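Long-range contact in N-acetylglucosaminidase (Paenibacillus barengoltzii, PDB 6INX), which hydrolyses beta-N-acetylglucosaminidic linkages in glycans, as a glycoside hydrolase of family 18: residues D264-A269 with C328-R333. Sequence-based numbering, arbitrary orientation.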
loop_
_atom_site.group_PDB
_atom_site.type_symbol
_atom_site.label_atom_id
_atom_site.label_comp_id
_atom_site.label_asym_id
_atom_site.label_seq_id
_atom_site.Cartn_x
_atom_site.Cartn_y
_atom_site.Cartn_z
ATOM N N ASP A 264 13.217 -21.080 2.730
ATOM C CA ASP A 264 12.916 -21.106 4.154
ATOM C C ASP A 264 14.190 -20.889 4.964
ATOM O O ASP A 264 15.301 -20.840 4.423
ATOM C CB ASP A 264 12.161 -22.378 4.561
ATOM C CG ASP A 264 12.966 -23.657 4.374
ATOM O OD1 ASP A 264 14.198 -23.619 4.200
ATOM O OD2 ASP A 264 12.336 -24.737 4.417
ATOM N N PHE A 265 14.034 -20.742 6.279
ATOM C CA PHE A 265 15.208 -20.429 7.087
ATOM C C PHE A 265 16.254 -21.539 7.023
ATOM O O PHE A 265 17.455 -21.258 7.033
ATOM C CB PHE A 265 14.845 -20.083 8.530
ATOM C CG PHE A 265 16.006 -19.541 9.307
ATOM C CD1 PHE A 265 16.404 -18.227 9.146
ATOM C CD2 PHE A 265 16.734 -20.357 10.156
ATOM C CE1 PHE A 265 17.485 -17.717 9.837
ATOM C CE2 PHE A 265 17.822 -19.854 10.858
ATOM C CZ PHE A 265 18.195 -18.531 10.695
ATOM N N THR A 266 15.822 -22.804 6.976
ATOM C CA THR A 266 16.772 -23.903 6.781
ATOM C C THR A 266 17.676 -23.642 5.583
ATOM O O THR A 266 18.909 -23.721 5.682
ATOM C CB THR A 266 16.012 -25.210 6.553
ATOM O OG1 THR A 266 15.070 -25.408 7.607
ATOM C CG2 THR A 266 16.992 -26.393 6.495
ATOM N N GLU A 267 17.068 -23.315 4.441
ATOM C CA GLU A 267 17.817 -23.108 3.207
ATOM C C GLU A 267 18.613 -21.809 3.242
ATOM O O GLU A 267 19.714 -21.742 2.686
ATOM C CB GLU A 267 16.852 -23.107 2.023
ATOM C CG GLU A 267 16.449 -24.490 1.577
ATOM C CD GLU A 267 17.639 -25.413 1.473
ATOM O OE1 GLU A 267 17.756 -26.345 2.300
ATOM O OE2 GLU A 267 18.470 -25.187 0.568
ATOM N N LEU A 268 18.075 -20.764 3.880
ATOM C CA LEU A 268 18.829 -19.519 4.022
ATOM C C LEU A 268 20.110 -19.751 4.811
ATOM O O LEU A 268 21.191 -19.282 4.427
ATOM C CB LEU A 268 17.973 -18.471 4.729
ATOM C CG LEU A 268 16.807 -17.870 3.955
ATOM C CD1 LEU A 268 15.967 -17.028 4.902
ATOM C CD2 LEU A 268 17.307 -17.038 2.780
ATOM N N ALA A 269 20.001 -20.460 5.937
ATOM C CA ALA A 269 21.183 -20.750 6.738
ATOM C C ALA A 269 22.179 -21.594 5.954
ATOM O O ALA A 269 23.395 -21.380 6.049
ATOM C CB ALA A 269 20.767 -21.454 8.034
ATOM N N CYS A 328 9.711 -24.962 8.715
ATOM C CA CYS A 328 10.534 -24.086 7.895
ATOM C C CYS A 328 11.919 -23.847 8.471
ATOM O O CYS A 328 12.761 -23.255 7.782
ATOM C CB CYS A 328 9.852 -22.729 7.726
ATOM S SG CYS A 328 8.277 -22.815 6.881
ATOM N N ASP A 329 12.171 -24.254 9.713
ATOM C CA ASP A 329 13.474 -24.048 10.346
ATOM C C ASP A 329 13.911 -25.341 11.023
ATOM O O ASP A 329 13.633 -25.548 12.207
ATOM C CB ASP A 329 13.456 -22.907 11.337
ATOM C CG ASP A 329 14.787 -22.771 12.061
ATOM O OD1 ASP A 329 15.797 -23.198 11.469
ATOM O OD2 ASP A 329 14.820 -22.272 13.205
ATOM N N ARG A 330 14.635 -26.175 10.283
ATOM C CA ARG A 330 15.189 -27.397 10.846
ATOM C C ARG A 330 16.454 -27.158 11.664
ATOM O O ARG A 330 16.963 -28.106 12.270
ATOM C CB ARG A 330 15.443 -28.420 9.737
ATOM C CG ARG A 330 14.235 -28.665 8.846
ATOM C CD ARG A 330 14.442 -29.859 7.930
ATOM N NE ARG A 330 13.706 -31.033 8.391
ATOM C CZ ARG A 330 14.123 -32.287 8.246
ATOM N NH1 ARG A 330 15.281 -32.541 7.648
ATOM N NH2 ARG A 330 13.383 -33.288 8.703
ATOM N N THR A 331 16.982 -25.928 11.692
ATOM C CA THR A 331 18.073 -25.617 12.610
ATOM C C THR A 331 17.594 -25.459 14.048
ATOM O O THR A 331 18.426 -25.460 14.960
ATOM C CB THR A 331 18.801 -24.332 12.202
ATOM O OG1 THR A 331 18.046 -23.195 12.644
ATOM C CG2 THR A 331 19.009 -24.269 10.689
ATOM N N HIS A 332 16.285 -25.306 14.266
ATOM C CA HIS A 332 15.648 -25.143 15.574
ATOM C C HIS A 332 16.015 -23.839 16.273
ATOM O O HIS A 332 15.538 -23.592 17.390
ATOM C CB HIS A 332 15.886 -26.340 16.509
ATOM C CG HIS A 332 15.808 -27.664 15.817
ATOM N ND1 HIS A 332 14.619 -28.199 15.369
ATOM C CD2 HIS A 332 16.770 -28.559 15.489
ATOM C CE1 HIS A 332 14.851 -29.366 14.796
ATOM N NE2 HIS A 332 16.149 -29.609 14.856
ATOM N N ARG A 333 16.811 -22.973 15.636
ATOM C CA ARG A 333 17.315 -21.783 16.307
ATOM C C ARG A 333 16.238 -20.719 16.482
ATOM O O ARG A 333 16.254 -19.985 17.476
ATOM C CB ARG A 333 18.525 -21.223 15.550
ATOM C CG ARG A 333 19.587 -22.288 15.252
ATOM C CD ARG A 333 20.991 -21.707 15.093
ATOM N NE ARG A 333 21.125 -20.876 13.903
ATOM C CZ ARG A 333 21.633 -21.288 12.742
ATOM N NH1 ARG A 333 22.059 -22.538 12.592
ATOM N NH2 ARG A 333 21.709 -20.444 11.724
#
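Thr-266 and the backbone of Cys-328 to Arg-330 exchange two hydrogen bonds, a compact example of a helix's first turn tied to a loop through one residue's N-H and hydroxyl. Thr-266 N donates to Cys-328 O at 3.2 Å, and Arg-330 N returns an almost straight bond (175°) to Thr-266 OG1 at 2.8 Å. Chi1 (-53°) sets OG1 beside its own backbone N, and hydroxyl and N-H face the same part of the loop. At the same helix start, Asp-264 is the N-cap, its OD1 accepting from Glu-267 N.

The polar network within the loop centres on Asp-329. OD1 takes Thr-331 OG1 on its syn lone pair and Thr-331 N from above the carboxylate plane, forming an Asx turn; OD2 accepts from Leu-334 N. Thr-331 OG1 in turn accepts from Arg-333 N, an ST turn. An alanine in place of Asp-329 would probably leave Leu-334 N and both Thr-331 donors without their acceptors and the turn freer to shift.

The Phe-265 ring meets these oxygens edge-on: CD2 lies 3.3 Å from Asp-329 OD1, and Thr-331 OG1 sits in the ring plane, 3.8 Å from CE2. Arg-333 NE pairs with Glu-303 in a salt bridge.

In van der Waals contact, Asp-264 CB packs 3.9 Å from Cys-328 CB, and Arg-333 NH2 rests against Ala-269 CB.

The contact thus joins helix 265-272, following strand 260-264 of the antiparallel sheet, to the TIM barrel's loop between strand 320-324 and helix 333-341.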